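Local structure of prephenate dehydrogenase (2G5C) at residues I228-R231 against D232-E236; L235-K238 against E239-M242. The protein probably catalyses the NAD(+)-dependent oxidative decarboxylation of prephenate to 3-(4-hydroxyphenyl)pyruvate, a step of tyrosine biosynthesis. All coordinates share one frame; numbering follows the deposited sequence.

In the fold
Contact 1 and contact 2 follow one another along the chain and share L235 and E236, their centres about 9 Å apart. Contact 1 occupies most of helix 227-236; contact 2 is the break at N237, where that helix ends and the long helix 238-260 sets off in a new direction. Both belong to the dimerization domain and rest on helix 173-201. They also meet directly, F234 CD1 packing 4.0 Å from V241 CG1. The M229 side chain is about 4 Å from a bound NAD, the N237 side chain about 11 Å. Contact 1 thus touches both the cofactor pocket and the second subunit, and contact 2 continues along that subunit away from the NAD.

Contact 1 (I228-R231 against D232-E236); sequences IMWR and DIFLE
Residues 228-231 and 232-236 are consecutive turns of one helix, joined by i to i+4 bonds in which D232 N, I233 N, F234 N and L235 N reach the carbonyls of I228, M229, W230 and R231. The bond from I233 N to M229 O measures 2.8 Å.

On the buried side, I233 CD1 rests over one face of the W230 indole, 3.8 Å from the centroid of its six-membered ring and 11° off the normal. The same methyl lies 3.9 Å from M229 CG. F234 meets the indole obliquely, its CE1 3.8 Å from W230 CE3 and the planes at 47°. H188 stacks on W230, and L271 of the second subunit packs against it.

R231 turns at chi3 (70°), bringing the guanidinium edge to D232: NH2 and NE both bond OD1, at 2.8 and 3.0 Å, although the position of OD1 is less certain. R73 pairs with that oxygen too, probably offsetting the closeness of the two arginines. This short helix of the dimerization domain lies between helix 173-201, the cofactor pocket and the second subunit, with M229, a residue of the NAD-binding site, near the cofactor.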
ATOM      1  N   ILE A 228       0.627  19.736  -0.595  1.00 35.80           N
ATOM      2  CA  ILE A 228       0.261  20.800  -1.516  1.00 34.04           C
ATOM      3  C   ILE A 228      -0.083  20.233  -2.890  1.00 31.42           C
ATOM      4  O   ILE A 228      -1.104  20.597  -3.472  1.00 29.93           O
ATOM      5  CB  ILE A 228       1.404  21.844  -1.654  1.00 34.12           C
ATOM      6  CG1 ILE A 228       1.459  22.731  -0.404  1.00 36.25           C
ATOM      7  CG2 ILE A 228       1.185  22.707  -2.886  1.00 33.93           C
ATOM      8  CD1 ILE A 228       1.683  21.973   0.894  1.00 37.03           C
HETATM    9  N   MSE A 229       0.761  19.342  -3.400  1.00 29.89           N
HETATM   10  CA  MSE A 229       0.516  18.743  -4.709  1.00 29.57           C
HETATM   11  C   MSE A 229      -0.828  18.027  -4.720  1.00 28.05           C
HETATM   12  O   MSE A 229      -1.629  18.210  -5.635  1.00 24.73           O
HETATM   13  CB  MSE A 229       1.625  17.748  -5.078  1.00 34.02           C
HETATM   14  CG  MSE A 229       1.411  17.071  -6.436  1.00 39.41           C
HETATM   15 SE   MSE A 229       2.808  15.814  -6.951  1.00 52.47          SE
HETATM   16  CE  MSE A 229       1.953  14.165  -6.421  1.00 46.69           C
ATOM     17  N   TRP A 230      -1.080  17.212  -3.699  1.00 25.44           N
ATOM     18  CA  TRP A 230      -2.338  16.486  -3.642  1.00 25.54           C
ATOM     19  C   TRP A 230      -3.543  17.395  -3.427  1.00 26.16           C
ATOM     20  O   TRP A 230      -4.641  17.085  -3.889  1.00 24.65           O
ATOM     21  CB  TRP A 230      -2.255  15.363  -2.593  1.00 23.13           C
ATOM     22  CG  TRP A 230      -1.457  14.219  -3.150  1.00 20.34           C
ATOM     23  CD1 TRP A 230      -0.148  13.916  -2.889  1.00 19.78           C
ATOM     24  CD2 TRP A 230      -1.866  13.341  -4.205  1.00 18.25           C
ATOM     25  NE1 TRP A 230       0.284  12.911  -3.729  1.00 18.04           N
ATOM     26  CE2 TRP A 230      -0.752  12.543  -4.546  1.00 18.36           C
ATOM     27  CE3 TRP A 230      -3.069  13.159  -4.901  1.00 19.20           C
ATOM     28  CZ2 TRP A 230      -0.803  11.576  -5.556  1.00 18.13           C
ATOM     29  CZ3 TRP A 230      -3.120  12.198  -5.904  1.00 19.00           C
ATOM     30  CH2 TRP A 230      -1.990  11.419  -6.222  1.00 19.42           C
ATOM     31  N   ARG A 231      -3.349  18.523  -2.747  1.00 27.06           N
ATOM     32  CA  ARG A 231      -4.454  19.463  -2.561  1.00 27.88           C
ATOM     33  C   ARG A 231      -4.817  20.000  -3.940  1.00 27.22           C
ATOM     34  O   ARG A 231      -5.988  20.221  -4.251  1.00 27.80           O
ATOM     35  CB  ARG A 231      -4.049  20.654  -1.694  1.00 30.61           C
ATOM     36  CG  ARG A 231      -5.108  21.759  -1.690  1.00 32.59           C
ATOM     37  CD  ARG A 231      -4.519  23.122  -1.370  1.00 35.19           C
ATOM     38  NE  ARG A 231      -3.675  23.623  -2.447  1.00 36.18           N
ATOM     39  CZ  ARG A 231      -2.906  24.703  -2.349  1.00 39.05           C
ATOM     40  NH1 ARG A 231      -2.876  25.392  -1.216  1.00 38.79           N
ATOM     41  NH2 ARG A 231      -2.172  25.098  -3.382  1.00 38.60           N
ATOM     42  N   ASP A 232      -3.798  20.218  -4.762  1.00 25.88           N
ATOM     43  CA  ASP A 232      -4.015  20.740  -6.104  1.00 26.01           C
ATOM     44  C   ASP A 232      -4.643  19.675  -6.997  1.00 24.42           C
ATOM     45  O   ASP A 232      -5.563  19.959  -7.754  1.00 24.57           O
ATOM     46  CB  ASP A 232      -2.695  21.233  -6.708  1.00 27.77           C
ATOM     47  CG  ASP A 232      -2.070  22.367  -5.902  1.00 29.92           C
ATOM     48  OD1 ASP A 232      -2.826  23.152  -5.295  1.00 30.04           O
ATOM     49  OD2 ASP A 232      -0.826  22.485  -5.885  1.00 30.99           O
ATOM     50  N   ILE A 233      -4.150  18.448  -6.897  1.00 23.29           N
ATOM     51  CA  ILE A 233      -4.693  17.367  -7.700  1.00 22.56           C
ATOM     52  C   ILE A 233      -6.157  17.138  -7.343  1.00 22.19           C
ATOM     53  O   ILE A 233      -6.997  17.017  -8.227  1.00 22.50           O
ATOM     54  CB  ILE A 233      -3.889  16.063  -7.494  1.00 21.93           C
ATOM     55  CG1 ILE A 233      -2.482  16.236  -8.074  1.00 23.56           C
ATOM     56  CG2 ILE A 233      -4.606  14.890  -8.149  1.00 22.32           C
ATOM     57  CD1 ILE A 233      -1.579  15.026  -7.888  1.00 22.26           C
ATOM     58  N   PHE A 234      -6.466  17.089  -6.051  1.00 23.39           N
ATOM     59  CA  PHE A 234      -7.842  16.873  -5.618  1.00 25.09           C
ATOM     60  C   PHE A 234      -8.758  18.001  -6.085  1.00 25.85           C
ATOM     61  O   PHE A 234      -9.944  17.779  -6.331  1.00 26.20           O
ATOM     62  CB  PHE A 234      -7.920  16.712  -4.090  1.00 24.07           C
ATOM     63  CG  PHE A 234      -7.281  15.447  -3.574  1.00 23.76           C
ATOM     64  CD1 PHE A 234      -7.264  14.289  -4.351  1.00 21.74           C
ATOM     65  CD2 PHE A 234      -6.728  15.400  -2.297  1.00 21.99           C
ATOM     66  CE1 PHE A 234      -6.708  13.103  -3.864  1.00 20.95           C
ATOM     67  CE2 PHE A 234      -6.169  14.217  -1.799  1.00 19.42           C
ATOM     68  CZ  PHE A 234      -6.158  13.068  -2.585  1.00 20.74           C
ATOM     69  N   LEU A 235      -8.213  19.208  -6.215  1.00 27.22           N
ATOM     70  CA  LEU A 235      -9.002  20.341  -6.692  1.00 29.25           C
ATOM     71  C   LEU A 235      -9.163  20.258  -8.208  1.00 29.11           C
ATOM     72  O   LEU A 235     -10.272  20.343  -8.733  1.00 29.83           O
ATOM     73  CB  LEU A 235      -8.326  21.677  -6.356  1.00 30.97           C
ATOM     74  CG  LEU A 235      -8.921  22.884  -7.108  1.00 34.57           C
ATOM     75  CD1 LEU A 235     -10.336  23.161  -6.614  1.00 33.12           C
ATOM     76  CD2 LEU A 235      -8.045  24.112  -6.912  1.00 34.83           C
ATOM     77  N   GLU A 236      -8.041  20.095  -8.901  1.00 27.49           N
ATOM     78  CA  GLU A 236      -8.026  20.027 -10.359  1.00 29.12           C
ATOM     79  C   GLU A 236      -8.857  18.877 -10.934  1.00 26.91           C
ATOM     80  O   GLU A 236      -9.458  19.017 -12.000  1.00 25.13           O
ATOM     81  CB  GLU A 236      -6.582  19.905 -10.848  1.00 33.47           C
ATOM     82  CG  GLU A 236      -6.374  20.125 -12.345  1.00 40.15           C
ATOM     83  CD  GLU A 236      -6.481  21.587 -12.751  1.00 44.51           C
ATOM     84  OE1 GLU A 236      -6.178  22.462 -11.907  1.00 46.04           O
ATOM     85  OE2 GLU A 236      -6.849  21.860 -13.918  1.00 44.52           O
TER

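Contact 2 (L235-K238 against E239-M242)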
ATOM      1  N   LEU A 235      -8.213  19.208  -6.215  1.00 27.22           N
ATOM      2  CA  LEU A 235      -9.002  20.341  -6.692  1.00 29.25           C
ATOM      3  C   LEU A 235      -9.163  20.258  -8.208  1.00 29.11           C
ATOM      4  O   LEU A 235     -10.272  20.343  -8.733  1.00 29.83           O
ATOM      5  CB  LEU A 235      -8.326  21.677  -6.356  1.00 30.97           C
ATOM      6  CG  LEU A 235      -8.921  22.884  -7.108  1.00 34.57           C
ATOM      7  CD1 LEU A 235     -10.336  23.161  -6.614  1.00 33.12           C
ATOM      8  CD2 LEU A 235      -8.045  24.112  -6.912  1.00 34.83           C
ATOM      9  N   GLU A 236      -8.041  20.095  -8.901  1.00 27.49           N
ATOM     10  CA  GLU A 236      -8.026  20.027 -10.359  1.00 29.12           C
ATOM     11  C   GLU A 236      -8.857  18.877 -10.934  1.00 26.91           C
ATOM     12  O   GLU A 236      -9.458  19.017 -12.000  1.00 25.13           O
ATOM     13  CB  GLU A 236      -6.582  19.905 -10.848  1.00 33.47           C
ATOM     14  CG  GLU A 236      -6.374  20.125 -12.345  1.00 40.15           C
ATOM     15  CD  GLU A 236      -6.481  21.587 -12.751  1.00 44.51           C
ATOM     16  OE1 GLU A 236      -6.178  22.462 -11.907  1.00 46.04           O
ATOM     17  OE2 GLU A 236      -6.849  21.860 -13.918  1.00 44.52           O
ATOM     18  N   ASN A 237      -8.896  17.747 -10.230  1.00 23.20           N
ATOM     19  CA  ASN A 237      -9.647  16.584 -10.705  1.00 24.38           C
ATOM     20  C   ASN A 237     -10.815  16.272  -9.775  1.00 24.46           C
ATOM     21  O   ASN A 237     -11.208  15.115  -9.623  1.00 22.77           O
ATOM     22  CB  ASN A 237      -8.716  15.369 -10.786  1.00 22.43           C
ATOM     23  CG  ASN A 237      -9.188  14.330 -11.796  1.00 24.32           C
ATOM     24  OD1 ASN A 237      -8.766  13.171 -11.757  1.00 25.10           O
ATOM     25  ND2 ASN A 237     -10.047  14.746 -12.717  1.00 19.45           N
ATOM     26  N   LYS A 238     -11.384  17.314  -9.175  1.00 24.49           N
ATOM     27  CA  LYS A 238     -12.478  17.158  -8.222  1.00 25.50           C
ATOM     28  C   LYS A 238     -13.603  16.195  -8.605  1.00 26.51           C
ATOM     29  O   LYS A 238     -13.953  15.310  -7.826  1.00 22.89           O
ATOM     30  CB  LYS A 238     -13.085  18.525  -7.888  1.00 26.00           C
ATOM     31  CG  LYS A 238     -14.125  18.478  -6.773  1.00 28.92           C
ATOM     32  CD  LYS A 238     -14.717  19.855  -6.486  1.00 32.06           C
ATOM     33  CE  LYS A 238     -15.537  20.359  -7.665  1.00 36.24           C
ATOM     34  NZ  LYS A 238     -16.071  21.736  -7.450  1.00 38.46           N
ATOM     35  N   GLU A 239     -14.181  16.369  -9.790  1.00 27.51           N
ATOM     36  CA  GLU A 239     -15.280  15.503 -10.204  1.00 30.04           C
ATOM     37  C   GLU A 239     -14.928  14.022 -10.218  1.00 27.69           C
ATOM     38  O   GLU A 239     -15.639  13.210  -9.629  1.00 28.57           O
ATOM     39  CB  GLU A 239     -15.803  15.924 -11.579  1.00 33.02           C
ATOM     40  CG  GLU A 239     -16.353  17.336 -11.597  1.00 40.76           C
ATOM     41  CD  GLU A 239     -17.196  17.637 -10.374  1.00 44.06           C
ATOM     42  OE1 GLU A 239     -18.157  16.879 -10.111  1.00 46.02           O
ATOM     43  OE2 GLU A 239     -16.892  18.629  -9.675  1.00 46.14           O
ATOM     44  N   ASN A 240     -13.842  13.668 -10.898  1.00 25.88           N
ATOM     45  CA  ASN A 240     -13.418  12.275 -10.973  1.00 24.09           C
ATOM     46  C   ASN A 240     -13.029  11.712  -9.607  1.00 23.92           C
ATOM     47  O   ASN A 240     -13.368  10.577  -9.284  1.00 22.31           O
ATOM     48  CB  ASN A 240     -12.253  12.138 -11.951  1.00 23.00           C
ATOM     49  CG  ASN A 240     -12.682  12.340 -13.388  1.00 25.30           C
ATOM     50  OD1 ASN A 240     -11.905  12.813 -14.222  1.00 25.06           O
ATOM     51  ND2 ASN A 240     -13.927  11.976 -13.689  1.00 21.09           N
ATOM     52  N   VAL A 241     -12.318  12.498  -8.807  1.00 22.22           N
ATOM     53  CA  VAL A 241     -11.920  12.041  -7.481  1.00 21.24           C
ATOM     54  C   VAL A 241     -13.177  11.776  -6.646  1.00 22.81           C
ATOM     55  O   VAL A 241     -13.259  10.780  -5.930  1.00 21.04           O
ATOM     56  CB  VAL A 241     -11.018  13.091  -6.781  1.00 22.07           C
ATOM     57  CG1 VAL A 241     -10.802  12.721  -5.325  1.00 19.96           C
ATOM     58  CG2 VAL A 241      -9.670  13.162  -7.496  1.00 22.49           C
HETATM   59  N   MSE A 242     -14.162  12.663  -6.748  1.00 22.39           N
HETATM   60  CA  MSE A 242     -15.403  12.484  -6.011  1.00 25.33           C
HETATM   61  C   MSE A 242     -16.108  11.205  -6.470  1.00 24.07           C
HETATM   62  O   MSE A 242     -16.582  10.423  -5.646  1.00 23.89           O
HETATM   63  CB  MSE A 242     -16.319  13.693  -6.210  1.00 29.45           C
HETATM   64  CG  MSE A 242     -15.825  14.954  -5.511  1.00 33.74           C
HETATM   65 SE   MSE A 242     -15.558  14.633  -3.624  1.00 47.37          SE
HETATM   66  CE  MSE A 242     -17.364  14.055  -3.201  1.00 40.85           C
TER
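N237 and N240 meet where helix 227-236 gives way to helix 238-260, in a helix-to-helix junction with N237 at the N-cap position of the second helix. N237 leaves helical geometry, and the chain bends here. Its side chain makes no capping bond.

Two backbone hydrogen bonds start the new helix. V241 N bonds N237 O at 3.0 Å; M242 N bonds K238 O at 2.9 Å one residue on.

The polar side-chain contact is amide to amide. N237 ND2 donates to N240 OD1 over 3.1 Å, across planes turned 81° from each other. The donor comes from the side of the C=O and is tilted from the carbonyl plane. The N237 side chain, its CG lying opposite the backbone N (chi1 -155°), brings ND2 close to N240, 3.5 Å from its CB. The other amide atom of N237, OD1, makes a weak hydrogen bond to H185 on helix 173-201, so this buried group ties the junction to the neighbouring helix.

Among apolar contacts, N237 CB lies 4.1 Å from V241 CG2, and V241 also packs on I259 of the second subunit.

The charged pair is weak. The K238 chain, bent at chi3 (67°), runs alongside E239 and puts its CE 3.0 Å from E239 OE2, nearer than its own NZ. K238 NZ has a second long ion pair with E262 of the second subunit. Within the junction itself, K238 NZ stays 3.9 Å from E239 OE2, a long salt bridge.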